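Long-range contacts in phosphatidylglycerophosphatase B (Bacillus subtilis, PDB 6FMX), which dephosphorylates phosphatidylglycerophosphate to phosphatidylglycerol in the cell membrane and also acts as an undecaprenyl pyrophosphate phosphatase: residues Ser44-Ile49 with Phe191-Leu196; Trp60-Met65 with Arg184-Val189; Ile118-Pro123 with Phe134-Gly139; Val147-Ala152 with Ile171-Ile176. One frame throughout, in Å; residues are numbered along the deposited sequence.

Interaction 1: residues Ser44-Ile49 with Phe191-Leu196; sequences SADEAI and FVTDVL
Asp46 OD1 is gripped by two donors, a backbone amide and a water. The amide is Thr193 N, 3.3 Å from Asp46 OD1, on the syn side of that oxygen and only 20° out of the carboxylate plane. The water donates to the same oxygen at 2.9 Å. It also donates to Asp46 O and accepts from Val192 N at 2.8 Å, so a second amide at the helix start is reached indirectly. Asp46 OD2 receives Thr193 OG1 in a very short bond of 2.5 Å; chi1 of 50° tucks this hydroxyl between the backbone N and carbonyl carbon of Thr193. OD2 also forms a salt bridge with Arg120, whose guanidinium reaches Asp194 as well. With an alanine in place of Asp46, Thr193 N and OG1 would probably lose their carboxylate acceptor and Arg120 one of its two acidic partners, and the bridging water would be held less firmly. Beside the polar cluster, Asp46 CB packs obliquely on the Phe191 ring, 3.6 Å from CD1. One turn further on, Ile49 CG2 meets Val192 CG2 at 3.6 Å, the two side chains crossing nearly at right angles. Phe191 N donates to Asp194 OD2. With the short helix axes at 102°, helix 40-54, inferred to be extracellular, packs against the start of helix 192-215 within motif III of the PAP2 phosphatases, whose Asp194 is inferred to stabilise the nucleophilic histidine.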
loop_
_atom_site.group_PDB
_atom_site.type_symbol
_atom_site.label_atom_id
_atom_site.label_comp_id
_atom_site.label_asym_id
_atom_site.label_seq_id
_atom_site.Cartn_x
_atom_site.Cartn_y
_atom_site.Cartn_z
ATOM N N SER A 44 -17.124 -13.610 -8.893
ATOM C CA SER A 44 -18.233 -12.951 -9.575
ATOM C C SER A 44 -18.456 -11.543 -9.044
ATOM O O SER A 44 -18.709 -10.612 -9.820
ATOM C CB SER A 44 -19.502 -13.781 -9.424
ATOM O OG SER A 44 -19.290 -15.097 -9.913
ATOM N N ALA A 45 -18.372 -11.369 -7.723
ATOM C CA ALA A 45 -18.498 -10.030 -7.158
ATOM C C ALA A 45 -17.326 -9.153 -7.580
ATOM O O ALA A 45 -17.512 -7.968 -7.884
ATOM C CB ALA A 45 -18.609 -10.104 -5.635
ATOM N N ASP A 46 -16.120 -9.729 -7.639
ATOM C CA ASP A 46 -14.949 -8.984 -8.098
ATOM C C ASP A 46 -15.121 -8.519 -9.537
ATOM O O ASP A 46 -14.774 -7.381 -9.877
ATOM C CB ASP A 46 -13.690 -9.847 -7.999
ATOM C CG ASP A 46 -12.910 -9.616 -6.723
ATOM O OD1 ASP A 46 -12.881 -8.469 -6.220
ATOM O OD2 ASP A 46 -12.279 -10.585 -6.253
ATOM N N GLU A 47 -15.605 -9.408 -10.408
ATOM C CA GLU A 47 -15.888 -9.018 -11.788
ATOM C C GLU A 47 -16.943 -7.917 -11.850
ATOM O O GLU A 47 -16.809 -6.964 -12.626
ATOM C CB GLU A 47 -16.339 -10.236 -12.596
ATOM C CG GLU A 47 -17.000 -9.878 -13.926
ATOM C CD GLU A 47 -17.107 -11.060 -14.884
ATOM O OE1 GLU A 47 -16.528 -12.128 -14.597
ATOM O OE2 GLU A 47 -17.780 -10.916 -15.929
ATOM N N ALA A 48 -18.006 -8.034 -11.051
ATOM C CA ALA A 48 -19.093 -7.060 -11.125
ATOM C C ALA A 48 -18.637 -5.679 -10.674
ATOM O O ALA A 48 -19.071 -4.662 -11.233
ATOM C CB ALA A 48 -20.285 -7.525 -10.289
ATOM N N ILE A 49 -17.769 -5.621 -9.660
ATOM C CA ILE A 49 -17.291 -4.330 -9.175
ATOM C C ILE A 49 -16.298 -3.735 -10.161
ATOM O O ILE A 49 -16.310 -2.529 -10.429
ATOM C CB ILE A 49 -16.682 -4.481 -7.766
ATOM C CG1 ILE A 49 -17.772 -4.858 -6.765
ATOM C CG2 ILE A 49 -15.986 -3.198 -7.326
ATOM C CD1 ILE A 49 -17.254 -5.182 -5.381
ATOM N N PHE A 191 -8.453 -6.348 -9.117
ATOM C CA PHE A 191 -9.733 -6.541 -8.468
ATOM C C PHE A 191 -9.706 -5.898 -7.087
ATOM O O PHE A 191 -8.647 -5.712 -6.483
ATOM C CB PHE A 191 -10.052 -8.027 -8.308
ATOM C CG PHE A 191 -10.214 -8.770 -9.606
ATOM C CD1 PHE A 191 -11.344 -8.588 -10.387
ATOM C CD2 PHE A 191 -9.257 -9.681 -10.021
ATOM C CE1 PHE A 191 -11.507 -9.295 -11.571
ATOM C CE2 PHE A 191 -9.420 -10.392 -11.207
ATOM C CZ PHE A 191 -10.544 -10.198 -11.974
ATOM N N VAL A 192 -10.898 -5.595 -6.571
ATOM C CA VAL A 192 -11.001 -5.045 -5.224
ATOM C C VAL A 192 -10.293 -5.951 -4.221
ATOM O O VAL A 192 -9.575 -5.476 -3.333
ATOM C CB VAL A 192 -12.481 -4.825 -4.854
ATOM C CG1 VAL A 192 -12.678 -4.823 -3.332
ATOM C CG2 VAL A 192 -12.967 -3.525 -5.446
ATOM N N THR A 193 -10.464 -7.268 -4.352
ATOM C CA THR A 193 -9.836 -8.156 -3.376
ATOM C C THR A 193 -8.317 -8.142 -3.481
ATOM O O THR A 193 -7.634 -8.334 -2.466
ATOM C CB THR A 193 -10.365 -9.584 -3.527
ATOM O OG1 THR A 193 -10.287 -9.980 -4.902
ATOM C CG2 THR A 193 -11.804 -9.664 -3.042
ATOM N N ASP A 194 -7.762 -7.946 -4.686
ATOM C CA ASP A 194 -6.321 -7.725 -4.791
ATOM C C ASP A 194 -5.901 -6.519 -3.967
ATOM O O ASP A 194 -4.838 -6.525 -3.331
ATOM C CB ASP A 194 -5.880 -7.493 -6.241
ATOM C CG ASP A 194 -6.281 -8.598 -7.179
ATOM O OD1 ASP A 194 -6.348 -9.772 -6.749
ATOM O OD2 ASP A 194 -6.483 -8.273 -8.372
ATOM N N VAL A 195 -6.712 -5.459 -4.005
ATOM C CA VAL A 195 -6.387 -4.226 -3.296
ATOM C C VAL A 195 -6.472 -4.440 -1.790
ATOM O O VAL A 195 -5.571 -4.047 -1.037
ATOM C CB VAL A 195 -7.317 -3.093 -3.762
ATOM C CG1 VAL A 195 -7.207 -1.888 -2.830
ATOM C CG2 VAL A 195 -6.975 -2.702 -5.205
ATOM N N LEU A 196 -7.570 -5.048 -1.327
ATOM C CA LEU A 196 -7.722 -5.316 0.100
ATOM C C LEU A 196 -6.622 -6.244 0.606
ATOM O O LEU A 196 -6.105 -6.053 1.711
ATOM C CB LEU A 196 -9.104 -5.909 0.387
ATOM C CG LEU A 196 -10.355 -5.081 0.095
ATOM C CD1 LEU A 196 -11.605 -5.900 0.358
ATOM C CD2 LEU A 196 -10.378 -3.828 0.925
HETATM O O HOH W 1 -13.262 -6.121 -7.938
#

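Interaction 2: residues Trp60-Met65 with Arg184-Val189; sequences WLNEVM and RVYLGV. With WO4 (tungstate(VI)ion), chain G.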
loop_
_atom_site.group_PDB
_atom_site.type_symbol
_atom_site.label_atom_id
_atom_site.label_comp_id
_atom_site.label_asym_id
_atom_site.label_seq_id
_atom_site.Cartn_x
_atom_site.Cartn_y
_atom_site.Cartn_z
ATOM N N TRP A 60 -11.051 12.723 -18.557
ATOM C CA TRP A 60 -10.350 13.585 -17.608
ATOM C C TRP A 60 -10.029 12.831 -16.322
ATOM O O TRP A 60 -8.912 12.925 -15.797
ATOM C CB TRP A 60 -11.169 14.845 -17.316
ATOM C CG TRP A 60 -12.413 14.667 -16.480
ATOM C CD1 TRP A 60 -13.679 14.495 -16.934
ATOM C CD2 TRP A 60 -12.504 14.702 -15.046
ATOM N NE1 TRP A 60 -14.557 14.398 -15.881
ATOM C CE2 TRP A 60 -13.858 14.522 -14.709
ATOM C CE3 TRP A 60 -11.570 14.853 -14.019
ATOM C CZ2 TRP A 60 -14.303 14.492 -13.387
ATOM C CZ3 TRP A 60 -12.010 14.825 -12.709
ATOM C CH2 TRP A 60 -13.365 14.641 -12.402
ATOM N N LEU A 61 -10.987 12.053 -15.823
ATOM C CA LEU A 61 -10.785 11.284 -14.598
ATOM C C LEU A 61 -9.799 10.137 -14.798
ATOM O O LEU A 61 -9.087 9.763 -13.854
ATOM C CB LEU A 61 -12.135 10.757 -14.098
ATOM C CG LEU A 61 -12.246 10.135 -12.699
ATOM C CD1 LEU A 61 -11.670 11.051 -11.618
ATOM C CD2 LEU A 61 -13.687 9.802 -12.396
ATOM N N ASN A 62 -9.752 9.559 -16.002
ATOM C CA ASN A 62 -8.715 8.588 -16.339
ATOM C C ASN A 62 -7.327 9.171 -16.095
ATOM O O ASN A 62 -6.453 8.510 -15.519
ATOM C CB ASN A 62 -8.839 8.158 -17.805
ATOM C CG ASN A 62 -10.052 7.278 -18.075
ATOM O OD1 ASN A 62 -10.794 6.903 -17.170
ATOM N ND2 ASN A 62 -10.249 6.943 -19.343
ATOM N N GLU A 63 -7.113 10.411 -16.556
ATOM C CA GLU A 63 -5.830 11.084 -16.366
ATOM C C GLU A 63 -5.542 11.313 -14.893
ATOM O O GLU A 63 -4.422 11.073 -14.426
ATOM C CB GLU A 63 -5.814 12.433 -17.086
ATOM C CG GLU A 63 -5.534 12.412 -18.573
ATOM C CD GLU A 63 -5.209 13.807 -19.099
ATOM O OE1 GLU A 63 -5.251 14.766 -18.295
ATOM O OE2 GLU A 63 -4.902 13.945 -20.304
ATOM N N VAL A 64 -6.532 11.820 -14.158
ATOM C CA VAL A 64 -6.345 12.082 -12.739
ATOM C C VAL A 64 -6.018 10.789 -12.003
ATOM O O VAL A 64 -5.127 10.746 -11.149
ATOM C CB VAL A 64 -7.591 12.761 -12.147
ATOM C CG1 VAL A 64 -7.490 12.816 -10.633
ATOM C CG2 VAL A 64 -7.763 14.160 -12.740
ATOM N N MET A 65 -6.749 9.718 -12.322
ATOM C CA MET A 65 -6.545 8.461 -11.618
ATOM C C MET A 65 -5.197 7.838 -11.953
ATOM O O MET A 65 -4.601 7.159 -11.113
ATOM C CB MET A 65 -7.689 7.503 -11.941
ATOM C CG MET A 65 -8.976 7.857 -11.229
ATOM S SD MET A 65 -8.875 7.385 -9.486
ATOM C CE MET A 65 -10.563 7.656 -8.952
ATOM N N ARG A 184 -6.371 1.504 -8.632
ATOM C CA ARG A 184 -6.096 0.225 -9.286
ATOM C C ARG A 184 -7.377 -0.449 -9.754
ATOM O O ARG A 184 -7.382 -1.120 -10.793
ATOM C CB ARG A 184 -5.327 -0.722 -8.356
ATOM C CG ARG A 184 -4.130 -0.086 -7.648
ATOM C CD ARG A 184 -3.186 0.546 -8.666
ATOM N NE ARG A 184 -2.469 -0.449 -9.458
ATOM C CZ ARG A 184 -1.753 -0.161 -10.541
ATOM N NH1 ARG A 184 -1.663 1.092 -10.973
ATOM N NH2 ARG A 184 -1.128 -1.126 -11.198
ATOM N N VAL A 185 -8.468 -0.290 -9.006
ATOM C CA VAL A 185 -9.737 -0.853 -9.447
ATOM C C VAL A 185 -10.330 -0.000 -10.563
ATOM O O VAL A 185 -10.793 -0.524 -11.582
ATOM C CB VAL A 185 -10.709 -0.992 -8.264
ATOM C CG1 VAL A 185 -12.015 -1.587 -8.742
ATOM C CG2 VAL A 185 -10.082 -1.867 -7.153
ATOM N N TYR A 186 -10.302 1.324 -10.394
ATOM C CA TYR A 186 -10.754 2.244 -11.437
ATOM C C TYR A 186 -10.055 1.979 -12.768
ATOM O O TYR A 186 -10.695 1.950 -13.828
ATOM C CB TYR A 186 -10.510 3.695 -10.995
ATOM C CG TYR A 186 -10.925 4.728 -12.031
ATOM C CD1 TYR A 186 -10.109 5.023 -13.115
ATOM C CD2 TYR A 186 -12.123 5.420 -11.911
ATOM C CE1 TYR A 186 -10.485 5.950 -14.070
ATOM C CE2 TYR A 186 -12.504 6.369 -12.862
ATOM C CZ TYR A 186 -11.675 6.623 -13.936
ATOM O OH TYR A 186 -12.033 7.544 -14.896
ATOM N N LEU A 187 -8.733 1.850 -12.740
ATOM C CA LEU A 187 -7.948 1.686 -13.957
ATOM C C LEU A 187 -8.009 0.270 -14.518
ATOM O O LEU A 187 -7.341 -0.012 -15.521
ATOM C CB LEU A 187 -6.491 2.088 -13.705
ATOM C CG LEU A 187 -6.266 3.559 -13.348
ATOM C CD1 LEU A 187 -4.864 3.791 -12.807
ATOM C CD2 LEU A 187 -6.535 4.454 -14.569
ATOM N N GLY A 188 -8.771 -0.620 -13.891
ATOM C CA GLY A 188 -9.017 -1.932 -14.455
ATOM C C GLY A 188 -7.837 -2.879 -14.485
ATOM O O GLY A 188 -7.769 -3.743 -15.369
ATOM N N VAL A 189 -6.914 -2.770 -13.528
ATOM C CA VAL A 189 -5.766 -3.670 -13.471
ATOM C C VAL A 189 -5.715 -4.489 -12.189
ATOM O O VAL A 189 -4.913 -5.429 -12.105
ATOM C CB VAL A 189 -4.438 -2.911 -13.676
ATOM C CG1 VAL A 189 -4.322 -2.467 -15.127
ATOM C CG2 VAL A 189 -4.350 -1.720 -12.750
HETATM W W WO4 G . 0.268 -3.941 -9.299
HETATM O O1 WO4 G . -0.568 -3.922 -11.157
HETATM O O2 WO4 G . 0.307 -5.819 -8.531
HETATM O O3 WO4 G . 2.220 -3.380 -9.453
HETATM O O4 WO4 G . -0.860 -2.780 -8.114
#
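Tyr186 drives its ring endwise into helix 59-70, and three side chains of that helix meet it from different directions. Over one face lies Met65 CG, 3.6 Å from the ring centroid and 13° off the normal, a CH-pi contact. A bend at chi2 of Met65 (-75°) keeps SD above the same ring at 4.6 Å from the centroid, which makes a Met-aromatic contact. At the far end the Asn62 amide stands steeply to the ring, their planes 75° apart. Tyr186 OH donates to Asn62 OD1 at 2.7 Å, the donor tilted somewhat from the carbonyl plane. Leu61 closes in obliquely, its CD2 3.7 Å from Tyr186 CE2. A phenylalanine in place of the tyrosine would probably leave Asn62 OD1 without its hydroxyl donor. Beyond the ring, helix 166-186 ends in a Schellman motif at Gly188. Arg184, two residues before Tyr186, points its guanidinium to the tungstate: NH2 reaches O1 of the ion at 2.9 Å, while NE makes a weak bond to O4. Val189 CG2 lies over one guanidinium face. The chemistry is thus split: the tyrosine joins the end of helix 166-186 to helix 59-70 through an apolar face and a hydroxyl-amide bond, and an arginine from the same turn offers positive charge to a phosphate-like anion.

Interaction 3: residues Ile118-Pro123 with Phe134-Gly139; sequences IERVRP and FSFPSG. With WO4 (tungstate(VI)ion), chain G.
The end of the first sequence motif of a PAP2 phosphatase packs here against the residues leading into the second, and both motifs bind the same tungstate. The direct backbone bond between the segments runs from Ser135 N to Arg120 O at 2.9 Å. A water adds a second link, accepting Arg120 N at 3.0 Å and donating to Phe136 O. Apolar contacts flank these bonds. Glu119 CA sits over the middle of the Phe134 ring, 3.6 Å from its centroid, a CH-pi contact; the Glu119 side chain then runs alongside the ring. Ile118 CD1 meets the edge of the Phe136 ring, 3.5 Å from CD1. Extended from CG to NE, Arg120 carries its aliphatic part past Phe136 CB and its guanidinium on to Asp194. Charged and neutral hydrogen-bond donors converge on the tungstate. Arg122, bent at chi2 (-101°), meets O1 of the ion edge-on, through a very short bond from NH1 and a weak one from NH2, with Ser135 CA over one face of its guanidinium; Glu131 holds NE. After the cis peptide before Pro137, Ser138 OG donates to tungstate O4 at 2.8 Å, and Gly139 N points almost straight at tungstate O2, 2.9 Å away with an N-H...O angle of 173°.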
loop_
_atom_site.group_PDB
_atom_site.type_symbol
_atom_site.label_atom_id
_atom_site.label_comp_id
_atom_site.label_asym_id
_atom_site.label_seq_id
_atom_site.Cartn_x
_atom_site.Cartn_y
_atom_site.Cartn_z
ATOM N N ILE A 118 0.499 -17.494 -5.929
ATOM C CA ILE A 118 -0.955 -17.542 -6.040
ATOM C C ILE A 118 -1.404 -17.526 -7.501
ATOM O O ILE A 118 -2.373 -18.203 -7.869
ATOM C CB ILE A 118 -1.550 -16.374 -5.234
ATOM C CG1 ILE A 118 -1.297 -16.607 -3.740
ATOM C CG2 ILE A 118 -3.035 -16.198 -5.536
ATOM C CD1 ILE A 118 -2.011 -15.650 -2.845
ATOM N N GLU A 119 -0.730 -16.738 -8.344
ATOM C CA GLU A 119 -0.919 -16.768 -9.802
ATOM C C GLU A 119 -2.345 -16.403 -10.218
ATOM O O GLU A 119 -2.942 -17.041 -11.095
ATOM C CB GLU A 119 -0.533 -18.136 -10.377
ATOM C CG GLU A 119 0.951 -18.458 -10.299
ATOM C CD GLU A 119 1.295 -19.782 -10.965
ATOM O OE1 GLU A 119 0.673 -20.811 -10.616
ATOM O OE2 GLU A 119 2.181 -19.790 -11.845
ATOM N N ARG A 120 -2.904 -15.362 -9.607
ATOM C CA ARG A 120 -4.228 -14.921 -10.028
ATOM C C ARG A 120 -4.154 -14.168 -11.353
ATOM O O ARG A 120 -3.277 -13.326 -11.563
ATOM C CB ARG A 120 -4.889 -14.036 -8.969
ATOM C CG ARG A 120 -6.385 -13.862 -9.249
ATOM C CD ARG A 120 -7.011 -12.714 -8.494
ATOM N NE ARG A 120 -8.470 -12.790 -8.473
ATOM C CZ ARG A 120 -9.225 -12.112 -7.613
ATOM N NH1 ARG A 120 -8.651 -11.306 -6.722
ATOM N NH2 ARG A 120 -10.545 -12.233 -7.639
ATOM N N VAL A 121 -5.100 -14.478 -12.243
ATOM C CA VAL A 121 -5.201 -13.808 -13.533
ATOM C C VAL A 121 -5.780 -12.413 -13.334
ATOM O O VAL A 121 -6.691 -12.207 -12.521
ATOM C CB VAL A 121 -6.061 -14.660 -14.490
ATOM C CG1 VAL A 121 -6.297 -13.947 -15.789
ATOM C CG2 VAL A 121 -5.403 -16.005 -14.767
ATOM N N ARG A 122 -5.244 -11.440 -14.077
ATOM C CA ARG A 122 -5.698 -10.057 -13.995
ATOM C C ARG A 122 -7.121 -9.914 -14.541
ATOM O O ARG A 122 -7.603 -10.780 -15.272
ATOM C CB ARG A 122 -4.752 -9.154 -14.784
ATOM C CG ARG A 122 -3.343 -9.111 -14.255
ATOM C CD ARG A 122 -3.121 -7.846 -13.451
ATOM N NE ARG A 122 -1.785 -7.792 -12.875
ATOM C CZ ARG A 122 -1.289 -6.724 -12.264
ATOM N NH1 ARG A 122 -2.030 -5.632 -12.150
ATOM N NH2 ARG A 122 -0.059 -6.749 -11.765
ATOM N N PRO A 123 -7.814 -8.821 -14.197
ATOM C CA PRO A 123 -9.182 -8.636 -14.724
ATOM C C PRO A 123 -9.269 -8.671 -16.245
ATOM O O PRO A 123 -10.079 -9.429 -16.803
ATOM C CB PRO A 123 -9.580 -7.264 -14.157
ATOM C CG PRO A 123 -8.803 -7.166 -12.868
ATOM C CD PRO A 123 -7.473 -7.808 -13.171
ATOM N N PHE A 134 1.091 -11.152 -12.081
ATOM C CA PHE A 134 -0.175 -11.665 -11.584
ATOM C C PHE A 134 -0.864 -10.616 -10.714
ATOM O O PHE A 134 -0.289 -9.582 -10.360
ATOM C CB PHE A 134 0.042 -12.977 -10.828
ATOM C CG PHE A 134 0.368 -14.130 -11.735
ATOM C CD1 PHE A 134 -0.536 -14.539 -12.690
ATOM C CD2 PHE A 134 1.589 -14.776 -11.655
ATOM C CE1 PHE A 134 -0.238 -15.589 -13.551
ATOM C CE2 PHE A 134 1.893 -15.827 -12.504
ATOM C CZ PHE A 134 0.980 -16.231 -13.455
ATOM N N SER A 135 -2.123 -10.895 -10.374
ATOM C CA SER A 135 -3.024 -9.863 -9.869
ATOM C C SER A 135 -3.031 -9.742 -8.347
ATOM O O SER A 135 -3.243 -8.644 -7.824
ATOM C CB SER A 135 -4.448 -10.138 -10.358
ATOM O OG SER A 135 -5.203 -8.952 -10.391
ATOM N N PHE A 136 -2.816 -10.836 -7.613
ATOM C CA PHE A 136 -3.062 -10.864 -6.170
ATOM C C PHE A 136 -1.778 -11.165 -5.395
ATOM O O PHE A 136 -1.127 -12.182 -5.665
ATOM C CB PHE A 136 -4.134 -11.933 -5.824
ATOM C CG PHE A 136 -4.533 -11.956 -4.359
ATOM C CD1 PHE A 136 -3.826 -12.723 -3.446
ATOM C CD2 PHE A 136 -5.623 -11.226 -3.905
ATOM C CE1 PHE A 136 -4.185 -12.745 -2.100
ATOM C CE2 PHE A 136 -5.998 -11.253 -2.557
ATOM C CZ PHE A 136 -5.278 -12.013 -1.660
ATOM N N PRO A 137 -1.407 -10.342 -4.399
ATOM C CA PRO A 137 -2.050 -9.091 -3.967
ATOM C C PRO A 137 -1.551 -7.889 -4.769
ATOM O O PRO A 137 -0.487 -7.995 -5.380
ATOM C CB PRO A 137 -1.639 -8.967 -2.495
ATOM C CG PRO A 137 -0.343 -9.721 -2.396
ATOM C CD PRO A 137 -0.339 -10.773 -3.479
ATOM N N SER A 138 -2.290 -6.772 -4.758
ATOM C CA SER A 138 -1.905 -5.604 -5.548
ATOM C C SER A 138 -0.658 -4.949 -4.972
ATOM O O SER A 138 -0.632 -4.567 -3.801
ATOM C CB SER A 138 -3.052 -4.590 -5.596
ATOM O OG SER A 138 -2.573 -3.313 -5.997
ATOM N N GLY A 139 0.373 -4.802 -5.804
ATOM C CA GLY A 139 1.610 -4.214 -5.322
ATOM C C GLY A 139 1.491 -2.729 -5.019
ATOM O O GLY A 139 2.057 -2.251 -4.038
HETATM W W WO4 G . 0.268 -3.941 -9.299
HETATM O O1 WO4 G . -0.568 -3.922 -11.157
HETATM O O2 WO4 G . 0.307 -5.819 -8.531
HETATM O O3 WO4 G . 2.220 -3.380 -9.453
HETATM O O4 WO4 G . -0.860 -2.780 -8.114
HETATM O O HOH W 2 -1.350 -13.610 -7.791
#

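Interaction 4: residues Val147-Ala152 with Ile171-Ile176; sequences VYPVIA and IIAGVI
One face of the Tyr148 ring carries the CG2 methyl of Ile176, set 3.6 Å from the centroid and 15° off the normal, the geometry of a CH-pi contact. The methyl is offset toward the rim, nearest to Tyr148 CE2 at 3.5 Å. It gets there because chi1 of Ile176 (-70°) places CG2 anti to the backbone N. At the phenol end, Tyr148 OH is hydrogen-bonded to Leu71 O, and side chains of helix 74-92, Phe76 and Leu77, also touch Tyr148. The Pro149 ring comes only loosely against Ala173, with CD 4.4 Å from its CB. Ala173 is the close point of the pair: its CB touches Tyr148 O at 3.4 Å and Ala152 CB at 4.1 Å. Small side chains at these positions fit the approach of the short helix axes, 8.4 Å apart and nearly antiparallel at 169°. Helix 139-158 is kinked at Pro149, whose N makes no bond to the preceding turn. The contact joins two transmembrane helices, 139-158 and 166-186, inside the PAP2 core. Methyl groups meet carbon, a backbone carbonyl and one aromatic face, so van der Waals packing holds the pair, while the tyrosine hydroxyl has its polar needs met by a carbonyl elsewhere.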
loop_
_atom_site.group_PDB
_atom_site.type_symbol
_atom_site.label_atom_id
_atom_site.label_comp_id
_atom_site.label_asym_id
_atom_site.label_seq_id
_atom_site.Cartn_x
_atom_site.Cartn_y
_atom_site.Cartn_z
ATOM N N VAL A 147 4.112 2.147 2.981
ATOM C CA VAL A 147 5.072 3.247 2.983
ATOM C C VAL A 147 4.461 4.535 3.531
ATOM O O VAL A 147 5.116 5.264 4.287
ATOM C CB VAL A 147 5.645 3.445 1.567
ATOM C CG1 VAL A 147 6.544 4.672 1.526
ATOM C CG2 VAL A 147 6.428 2.219 1.143
ATOM N N TYR A 148 3.220 4.866 3.152
ATOM C CA TYR A 148 2.721 6.169 3.593
ATOM C C TYR A 148 2.461 6.209 5.102
ATOM O O TYR A 148 2.816 7.211 5.740
ATOM C CB TYR A 148 1.484 6.590 2.781
ATOM C CG TYR A 148 1.874 7.033 1.389
ATOM C CD1 TYR A 148 2.584 8.212 1.190
ATOM C CD2 TYR A 148 1.594 6.248 0.291
ATOM C CE1 TYR A 148 2.972 8.605 -0.077
ATOM C CE2 TYR A 148 1.982 6.628 -0.979
ATOM C CZ TYR A 148 2.667 7.803 -1.155
ATOM O OH TYR A 148 3.046 8.174 -2.421
ATOM N N PRO A 149 1.863 5.183 5.725
ATOM C CA PRO A 149 1.816 5.188 7.200
ATOM C C PRO A 149 3.188 5.159 7.853
ATOM O O PRO A 149 3.374 5.774 8.917
ATOM C CB PRO A 149 1.003 3.931 7.533
ATOM C CG PRO A 149 0.186 3.682 6.314
ATOM C CD PRO A 149 1.038 4.096 5.154
ATOM N N VAL A 150 4.158 4.467 7.248
ATOM C CA VAL A 150 5.515 4.452 7.790
ATOM C C VAL A 150 6.127 5.846 7.724
ATOM O O VAL A 150 6.726 6.327 8.693
ATOM C CB VAL A 150 6.378 3.423 7.040
ATOM C CG1 VAL A 150 7.849 3.682 7.279
ATOM C CG2 VAL A 150 6.025 2.024 7.487
ATOM N N ILE A 151 6.003 6.504 6.568
ATOM C CA ILE A 151 6.490 7.877 6.443
ATOM C C ILE A 151 5.844 8.760 7.499
ATOM O O ILE A 151 6.518 9.546 8.177
ATOM C CB ILE A 151 6.227 8.411 5.023
ATOM C CG1 ILE A 151 7.203 7.791 4.024
ATOM C CG2 ILE A 151 6.300 9.944 5.007
ATOM C CD1 ILE A 151 6.849 8.087 2.551
ATOM N N ALA A 152 4.523 8.639 7.654
ATOM C CA ALA A 152 3.815 9.400 8.676
ATOM C C ALA A 152 4.405 9.151 10.058
ATOM O O ALA A 152 4.602 10.093 10.834
ATOM C CB ALA A 152 2.329 9.041 8.665
ATOM N N ILE A 171 -4.017 10.749 8.751
ATOM C CA ILE A 171 -5.188 10.795 7.882
ATOM C C ILE A 171 -4.760 10.997 6.437
ATOM O O ILE A 171 -5.274 10.338 5.525
ATOM C CB ILE A 171 -6.166 11.889 8.351
ATOM C CG1 ILE A 171 -6.950 11.395 9.565
ATOM C CG2 ILE A 171 -7.131 12.261 7.231
ATOM C CD1 ILE A 171 -7.786 12.488 10.229
ATOM N N ILE A 172 -3.786 11.879 6.207
ATOM C CA ILE A 172 -3.276 12.093 4.856
ATOM C C ILE A 172 -2.683 10.804 4.300
ATOM O O ILE A 172 -2.933 10.434 3.148
ATOM C CB ILE A 172 -2.247 13.238 4.845
ATOM C CG1 ILE A 172 -2.942 14.571 5.103
ATOM C CG2 ILE A 172 -1.537 13.292 3.496
ATOM C CD1 ILE A 172 -1.982 15.736 5.257
ATOM N N ALA A 173 -1.899 10.094 5.115
ATOM C CA ALA A 173 -1.339 8.823 4.668
ATOM C C ALA A 173 -2.438 7.822 4.332
ATOM O O ALA A 173 -2.348 7.101 3.330
ATOM C CB ALA A 173 -0.394 8.262 5.732
ATOM N N GLY A 174 -3.494 7.780 5.146
ATOM C CA GLY A 174 -4.595 6.870 4.875
ATOM C C GLY A 174 -5.377 7.252 3.629
ATOM O O GLY A 174 -5.762 6.392 2.837
ATOM N N VAL A 175 -5.622 8.552 3.441
ATOM C CA VAL A 175 -6.325 9.002 2.240
ATOM C C VAL A 175 -5.526 8.645 0.994
ATOM O O VAL A 175 -6.084 8.174 -0.006
ATOM C CB VAL A 175 -6.601 10.518 2.304
ATOM C CG1 VAL A 175 -7.146 11.005 0.963
ATOM C CG2 VAL A 175 -7.569 10.849 3.421
ATOM N N ILE A 176 -4.211 8.874 1.026
ATOM C CA ILE A 176 -3.373 8.580 -0.135
ATOM C C ILE A 176 -3.427 7.089 -0.463
ATOM O O ILE A 176 -3.638 6.693 -1.615
ATOM C CB ILE A 176 -1.926 9.042 0.108
ATOM C CG1 ILE A 176 -1.833 10.565 0.121
ATOM C CG2 ILE A 176 -1.012 8.495 -0.966
ATOM C CD1 ILE A 176 -0.421 11.054 0.444
#

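Overall arrangement
Interactions 1, 2 and 3 gather near the end of the helix bundle inferred to be extracellular, with centres 11 to 18 Å apart, whereas interaction 4 lies 20 to 24 Å from each of them, deeper in the membrane bundle. Along the chain interaction 1 encloses interaction 2, which in turn encloses 3 and 4 in series. Helix 166-186 serves both interactions 2 and 4, and helix 192-215 of interaction 1 follows it. Interactions 2 and 3 share the tungstate and touch where Val189 O lies 2.9 Å from Arg122 NH1. Interactions 1 and 3 touch, among other places, at a probable hydrogen bond between Asp194 OD2 and Ser135 OG. Helices 40-54 and 59-70 thus pack against the loops and helix ends that form the phosphatase site.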